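Local coordinates for DUF3218 domain-containing protein (Pseudomonas aeruginosa, PDB 2IGS) that is of unknown function but belongs to the DUF3218 family, grouped with the lysozyme clan, and folds as a mainly helical protein with a small antiparallel sheet, at residues K87-V90 / C91-I95; F23-Q26 / C27-F31. All coordinates share one frame; numbering follows the deposited sequence.

Contact 1 (K87-V90 / C91-I95); sequences KERV and CNVEI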
ATOM      1  N   LYS F  87     -16.770   6.927 -60.076  1.00 27.94           N
ATOM      2  CA  LYS F  87     -15.422   7.309 -59.662  1.00 28.08           C
ATOM      3  C   LYS F  87     -15.416   8.311 -58.512  1.00 27.63           C
ATOM      4  O   LYS F  87     -14.661   8.127 -57.557  1.00 27.66           O
ATOM      5  CB  LYS F  87     -14.541   7.781 -60.844  1.00 27.98           C
ATOM      6  CG  LYS F  87     -13.138   8.225 -60.420  1.00 27.81           C
ATOM      7  CD  LYS F  87     -12.259   8.616 -61.585  1.00 29.90           C
ATOM      8  CE  LYS F  87     -11.229   7.538 -61.899  1.00 33.05           C
ATOM      9  NZ  LYS F  87     -10.302   7.976 -62.984  1.00 34.73           N
ATOM     10  N   GLU F  88     -16.243   9.355 -58.586  0.50 27.58           N
ATOM     11  CA  GLU F  88     -16.291  10.348 -57.506  0.50 27.30           C
ATOM     12  C   GLU F  88     -16.527   9.743 -56.122  0.50 26.94           C
ATOM     13  O   GLU F  88     -15.789  10.057 -55.186  0.50 26.98           O
ATOM     14  CB  GLU F  88     -17.310  11.454 -57.789  0.50 27.18           C
ATOM     15  CG  GLU F  88     -16.689  12.739 -58.324  0.50 27.73           C
ATOM     16  CD  GLU F  88     -15.859  13.486 -57.283  0.50 27.32           C
ATOM     17  OE1 GLU F  88     -14.795  14.032 -57.656  0.50 26.89           O
ATOM     18  OE2 GLU F  88     -16.270  13.528 -56.099  0.50 26.84           O
ATOM     19  N   ARG F  89     -17.533   8.875 -55.998  1.00 26.93           N
ATOM     20  CA  ARG F  89     -17.886   8.264 -54.698  1.00 26.72           C
ATOM     21  C   ARG F  89     -16.864   7.235 -54.245  1.00 26.87           C
ATOM     22  O   ARG F  89     -16.417   7.243 -53.088  1.00 27.34           O
ATOM     23  CB  ARG F  89     -19.279   7.608 -54.759  1.00 26.80           C
ATOM     24  CG  ARG F  89     -19.936   7.462 -53.392  1.00 26.78           C
ATOM     25  CD  ARG F  89     -21.296   6.773 -53.392  1.00 26.22           C
ATOM     26  NE  ARG F  89     -21.872   6.858 -52.044  1.00 26.75           N
ATOM     27  CZ  ARG F  89     -21.524   6.084 -51.006  1.00 26.80           C
ATOM     28  NH1 ARG F  89     -20.614   5.112 -51.133  1.00 23.67           N
ATOM     29  NH2 ARG F  89     -22.094   6.281 -49.824  1.00 25.22           N
ATOM     30  N   VAL F  90     -16.508   6.338 -55.159  1.00 27.05           N
ATOM     31  CA  VAL F  90     -15.538   5.292 -54.881  1.00 27.06           C
ATOM     32  C   VAL F  90     -14.258   5.938 -54.345  1.00 27.21           C
ATOM     33  O   VAL F  90     -13.735   5.522 -53.321  1.00 26.86           O
ATOM     34  CB  VAL F  90     -15.263   4.418 -56.127  1.00 27.21           C
ATOM     35  CG1 VAL F  90     -14.034   3.559 -55.921  1.00 27.14           C
ATOM     36  CG2 VAL F  90     -16.494   3.547 -56.482  1.00 26.08           C
ATOM     37  N   CYS F  91     -13.808   6.999 -54.998  1.00 27.25           N
ATOM     38  CA  CYS F  91     -12.568   7.664 -54.612  1.00 27.91           C
ATOM     39  C   CYS F  91     -12.654   8.517 -53.352  1.00 27.44           C
ATOM     40  O   CYS F  91     -11.874   8.326 -52.420  1.00 26.89           O
ATOM     41  CB  CYS F  91     -12.055   8.498 -55.769  1.00 28.04           C
ATOM     42  SG  CYS F  91     -11.567   7.434 -57.130  1.00 31.53           S
ATOM     43  N   ASN F  92     -13.614   9.441 -53.342  1.00 27.52           N
ATOM     44  CA  ASN F  92     -13.699  10.475 -52.321  1.00 27.41           C
ATOM     45  C   ASN F  92     -14.676  10.197 -51.186  1.00 27.22           C
ATOM     46  O   ASN F  92     -14.711  10.943 -50.212  1.00 27.23           O
ATOM     47  CB  ASN F  92     -14.009  11.827 -52.976  1.00 27.71           C
ATOM     48  CG  ASN F  92     -13.032  12.170 -54.095  1.00 28.72           C
ATOM     49  OD1 ASN F  92     -11.857  11.788 -54.058  1.00 29.53           O
ATOM     50  ND2 ASN F  92     -13.520  12.886 -55.104  1.00 31.00           N
ATOM     51  N   VAL F  93     -15.470   9.139 -51.297  1.00 27.33           N
ATOM     52  CA  VAL F  93     -16.305   8.715 -50.156  1.00 27.90           C
ATOM     53  C   VAL F  93     -15.842   7.393 -49.537  1.00 28.22           C
ATOM     54  O   VAL F  93     -15.793   7.254 -48.318  1.00 28.98           O
ATOM     55  CB  VAL F  93     -17.824   8.691 -50.498  1.00 27.91           C
ATOM     56  CG1 VAL F  93     -18.664   8.209 -49.292  1.00 26.30           C
ATOM     57  CG2 VAL F  93     -18.285  10.083 -50.965  1.00 26.98           C
ATOM     58  N   GLU F  94     -15.451   6.446 -50.381  1.00 28.97           N
ATOM     59  CA  GLU F  94     -15.132   5.096 -49.932  1.00 29.01           C
ATOM     60  C   GLU F  94     -13.646   4.803 -49.687  1.00 28.96           C
ATOM     61  O   GLU F  94     -13.259   4.374 -48.589  1.00 29.18           O
ATOM     62  CB  GLU F  94     -15.746   4.076 -50.894  1.00 29.06           C
ATOM     63  CG  GLU F  94     -17.251   4.317 -51.141  1.00 29.34           C
ATOM     64  CD  GLU F  94     -17.826   3.466 -52.260  1.00 29.55           C
ATOM     65  OE1 GLU F  94     -18.646   3.976 -53.047  1.00 31.84           O
ATOM     66  OE2 GLU F  94     -17.466   2.277 -52.366  1.00 31.47           O
ATOM     67  N   ILE F  95     -12.818   5.052 -50.689  1.00 28.49           N
ATOM     68  CA  ILE F  95     -11.453   4.546 -50.670  1.00 28.18           C
ATOM     69  C   ILE F  95     -10.387   5.472 -50.043  1.00 28.00           C
ATOM     70  O   ILE F  95      -9.746   5.113 -49.043  1.00 27.59           O
ATOM     71  CB  ILE F  95     -11.046   3.998 -52.062  1.00 28.04           C
ATOM     72  CG1 ILE F  95     -11.960   2.807 -52.419  1.00 28.17           C
ATOM     73  CG2 ILE F  95      -9.564   3.590 -52.075  1.00 28.20           C
ATOM     74  CD1 ILE F  95     -11.596   2.048 -53.701  1.00 28.50           C
TER
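Arg89 and Glu94 form a salt bridge five residues apart on one helix, NH1 to OE1 at 3.0 Å. OE1 lies in the guanidinium plane, but NH1 approaches it from above the carboxylate plane, the two planes standing 55° apart. Arg89 has the length for this: CG lies anti to the backbone N (chi1 -157°) and the chain runs straight to NE. A second polar pair, one turn apart, joins Asn92 ND2 to Glu88 OE2 (3.0 Å) in one of two Glu88 conformers and is less certain; the amide donates within its own plane, from above the carboxylate plane.

Val93 CG1 packs its methyl over one flat face of the Arg89 cation. Val90 CG1 and Ile95 CD1 make the apolar pair at 3.6 Å, two branched chains pointing the same way.

The backbone explains the five-residue spacing. Arg89 O accepts from both Val93 N (2.8 Å) and Glu94 N (3.0 Å), and Val90 O takes Ile95 N, so the helix widens into a pi-type turn.

Around this first part of helix 87-113, Val90 and Ile95 pack on Ile79 of helix 63-82, whose Arg82 also binds Glu94 OE2. Arg89 NH2 pairs with Asp172 of helix 171-177, while Cys91 is disulfide-bonded to Cys27 of helix 12-27.

Contact 2 (F23-Q26 / C27-F31); sequences FARQ and CNPGF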
ATOM      1  N   PHE F  23      -6.168   1.076 -57.048  1.00 21.09           N
ATOM      2  CA  PHE F  23      -7.396   1.874 -57.020  1.00 21.00           C
ATOM      3  C   PHE F  23      -7.065   3.349 -56.772  1.00 21.16           C
ATOM      4  O   PHE F  23      -7.598   4.209 -57.447  1.00 21.42           O
ATOM      5  CB  PHE F  23      -8.392   1.380 -55.964  1.00 21.11           C
ATOM      6  CG  PHE F  23      -8.987   0.018 -56.245  1.00 20.44           C
ATOM      7  CD1 PHE F  23      -9.297  -0.384 -57.538  1.00 22.22           C
ATOM      8  CD2 PHE F  23      -9.290  -0.836 -55.194  1.00 22.00           C
ATOM      9  CE1 PHE F  23      -9.872  -1.628 -57.786  1.00 21.60           C
ATOM     10  CE2 PHE F  23      -9.875  -2.095 -55.425  1.00 20.75           C
ATOM     11  CZ  PHE F  23     -10.165  -2.481 -56.726  1.00 21.92           C
ATOM     12  N   ALA F  24      -6.173   3.619 -55.819  1.00 21.45           N
ATOM     13  CA  ALA F  24      -5.841   4.980 -55.395  1.00 21.98           C
ATOM     14  C   ALA F  24      -5.160   5.778 -56.496  1.00 22.32           C
ATOM     15  O   ALA F  24      -5.394   6.979 -56.638  1.00 22.10           O
ATOM     16  CB  ALA F  24      -4.959   4.965 -54.127  1.00 21.78           C
ATOM     17  N   ARG F  25      -4.313   5.101 -57.264  1.00 23.50           N
ATOM     18  CA  ARG F  25      -3.670   5.720 -58.414  1.00 24.35           C
ATOM     19  C   ARG F  25      -4.700   6.063 -59.507  1.00 24.57           C
ATOM     20  O   ARG F  25      -4.624   7.133 -60.106  1.00 24.43           O
ATOM     21  CB  ARG F  25      -2.523   4.856 -58.945  1.00 24.46           C
ATOM     22  CG  ARG F  25      -1.678   5.583 -59.982  1.00 25.05           C
ATOM     23  CD  ARG F  25      -0.517   4.764 -60.510  1.00 25.40           C
ATOM     24  NE  ARG F  25      -0.474   4.883 -61.965  1.00 28.96           N
ATOM     25  CZ  ARG F  25      -0.042   5.952 -62.633  1.00 29.80           C
ATOM     26  NH1 ARG F  25       0.420   7.016 -61.986  1.00 31.14           N
ATOM     27  NH2 ARG F  25      -0.076   5.956 -63.954  1.00 29.46           N
ATOM     28  N   GLN F  26      -5.655   5.159 -59.744  1.00 25.05           N
ATOM     29  CA  GLN F  26      -6.833   5.453 -60.564  1.00 25.85           C
ATOM     30  C   GLN F  26      -7.538   6.715 -60.087  1.00 25.83           C
ATOM     31  O   GLN F  26      -7.970   7.534 -60.884  1.00 26.00           O
ATOM     32  CB  GLN F  26      -7.853   4.320 -60.496  1.00 25.98           C
ATOM     33  CG  GLN F  26      -7.541   3.111 -61.312  1.00 28.29           C
ATOM     34  CD  GLN F  26      -8.801   2.447 -61.842  1.00 31.48           C
ATOM     35  OE1 GLN F  26      -9.565   3.056 -62.609  1.00 32.94           O
ATOM     36  NE2 GLN F  26      -9.027   1.199 -61.443  1.00 31.91           N
ATOM     37  N   CYS F  27      -7.672   6.845 -58.774  1.00 26.20           N
ATOM     38  CA  CYS F  27      -8.365   7.978 -58.189  1.00 26.65           C
ATOM     39  C   CYS F  27      -7.606   9.275 -58.409  1.00 26.40           C
ATOM     40  O   CYS F  27      -8.114  10.197 -59.047  1.00 26.17           O
ATOM     41  CB  CYS F  27      -8.593   7.730 -56.706  1.00 26.93           C
ATOM     42  SG  CYS F  27      -9.882   6.506 -56.424  1.00 28.87           S
ATOM     43  N   ASN F  28      -6.385   9.329 -57.883  1.00 26.24           N
ATOM     44  CA  ASN F  28      -5.527  10.497 -58.018  1.00 26.01           C
ATOM     45  C   ASN F  28      -4.065  10.066 -57.975  1.00 25.86           C
ATOM     46  O   ASN F  28      -3.557   9.706 -56.905  1.00 26.02           O
ATOM     47  CB  ASN F  28      -5.823  11.528 -56.914  1.00 25.87           C
ATOM     48  CG  ASN F  28      -5.008  12.811 -57.064  1.00 26.10           C
ATOM     49  OD1 ASN F  28      -4.356  13.029 -58.081  1.00 27.35           O
ATOM     50  ND2 ASN F  28      -5.043  13.661 -56.046  1.00 26.38           N
ATOM     51  N   PRO F  29      -3.383  10.090 -59.134  1.00 25.42           N
ATOM     52  CA  PRO F  29      -1.953   9.761 -59.129  1.00 25.40           C
ATOM     53  C   PRO F  29      -1.159  10.586 -58.104  1.00 25.28           C
ATOM     54  O   PRO F  29      -0.120  10.133 -57.627  1.00 25.51           O
ATOM     55  CB  PRO F  29      -1.513  10.091 -60.556  1.00 25.62           C
ATOM     56  CG  PRO F  29      -2.761   9.937 -61.378  1.00 25.39           C
ATOM     57  CD  PRO F  29      -3.878  10.400 -60.489  1.00 25.47           C
ATOM     58  N   GLY F  30      -1.670  11.766 -57.749  1.00 24.95           N
ATOM     59  CA  GLY F  30      -1.001  12.666 -56.801  1.00 24.31           C
ATOM     60  C   GLY F  30      -1.263  12.405 -55.328  1.00 24.08           C
ATOM     61  O   GLY F  30      -0.685  13.082 -54.471  1.00 24.29           O
ATOM     62  N   PHE F  31      -2.141  11.441 -55.036  1.00 23.38           N
ATOM     63  CA  PHE F  31      -2.453  11.022 -53.668  1.00 22.66           C
ATOM     64  C   PHE F  31      -1.289  10.195 -53.148  1.00 22.19           C
ATOM     65  O   PHE F  31      -0.871   9.221 -53.782  1.00 22.05           O
ATOM     66  CB  PHE F  31      -3.750  10.195 -53.662  1.00 22.71           C
ATOM     67  CG  PHE F  31      -4.088   9.553 -52.336  1.00 23.24           C
ATOM     68  CD1 PHE F  31      -4.819  10.248 -51.369  1.00 23.26           C
ATOM     69  CD2 PHE F  31      -3.709   8.233 -52.063  1.00 22.92           C
ATOM     70  CE1 PHE F  31      -5.160   9.640 -50.143  1.00 22.51           C
ATOM     71  CE2 PHE F  31      -4.037   7.626 -50.850  1.00 22.61           C
ATOM     72  CZ  PHE F  31      -4.768   8.331 -49.886  1.00 22.48           C
TER
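Ala24 and Phe31 meet where the chain doubles back after helix 12-27. The methyl CB of Ala24 approaches CD2 of the Phe31 ring at 4.1 Å, an apolar contact at van der Waals distance. Phe31 has CG anti to its own nitrogen (chi1 173°), a setting that places the ring beside this small residue; both side chains also touch Leu96 of helix 87-113. The short methyl of Ala24 suits the spot because it lets the aromatic ring come close to the helix.

Arg25 and Pro29 make the second side-chain pair. Their side chains run at about a right angle, and NH1 of Arg25 lies 3.9 Å from Pro29 CB. Proline fits the second position of the turn that Asn28 begins, where its ring-restricted phi of -52° is the value needed. Having no N-H, it cannot give the next helical bond to Arg25 O, and its ring carbon CD rests 3.4 Å from that oxygen instead.

Cys27 directs SG back along the helix, with the sulfur 3.4 Å from Phe23 O. The last helical bonds run from Cys27 N to Phe23 O and from Asn28 N to Ala24 O, the latter 2.8 Å and nearly straight at 173°. Asn28 then leaves helical geometry and starts a type I turn, closed by Phe31 N on Asn28 O at 2.9 Å. Its side chain folds over the same turn: OD1 accepts from Gly30 N at 3.0 Å, an Asx turn in which the donor stands well above the amide carbonyl plane.

The chemistry is that of a helix terminus: the run of i to i+4 bonds ends with Asn28 N and proline cannot add another, asparagine supplies an acceptor to the turn that follows, and the disulfide of Cys27 ties the final helical residue to a second helix.

How the contacts relate
The two contacts lie on the same side of the chain's centre, about 11 Å apart between their own centres, and follow one another in sequence, contact 2 first. Their direct connection is the disulfide, Cys27 SG to Cys91 SG at 2.0 Å, which joins the last turn of helix 12-27 to the beginning of helix 87-113. Lys87 NZ also reaches Gln26 O at 3.2 Å; elsewhere Ile95 CD1 packs on Phe23 CB at 4.0 Å. Covalent, polar and apolar links thus hold the end of one helix against the start of another. No ligand or active site is assigned to this protein; what the geometry establishes is a cross-link between two helix ends.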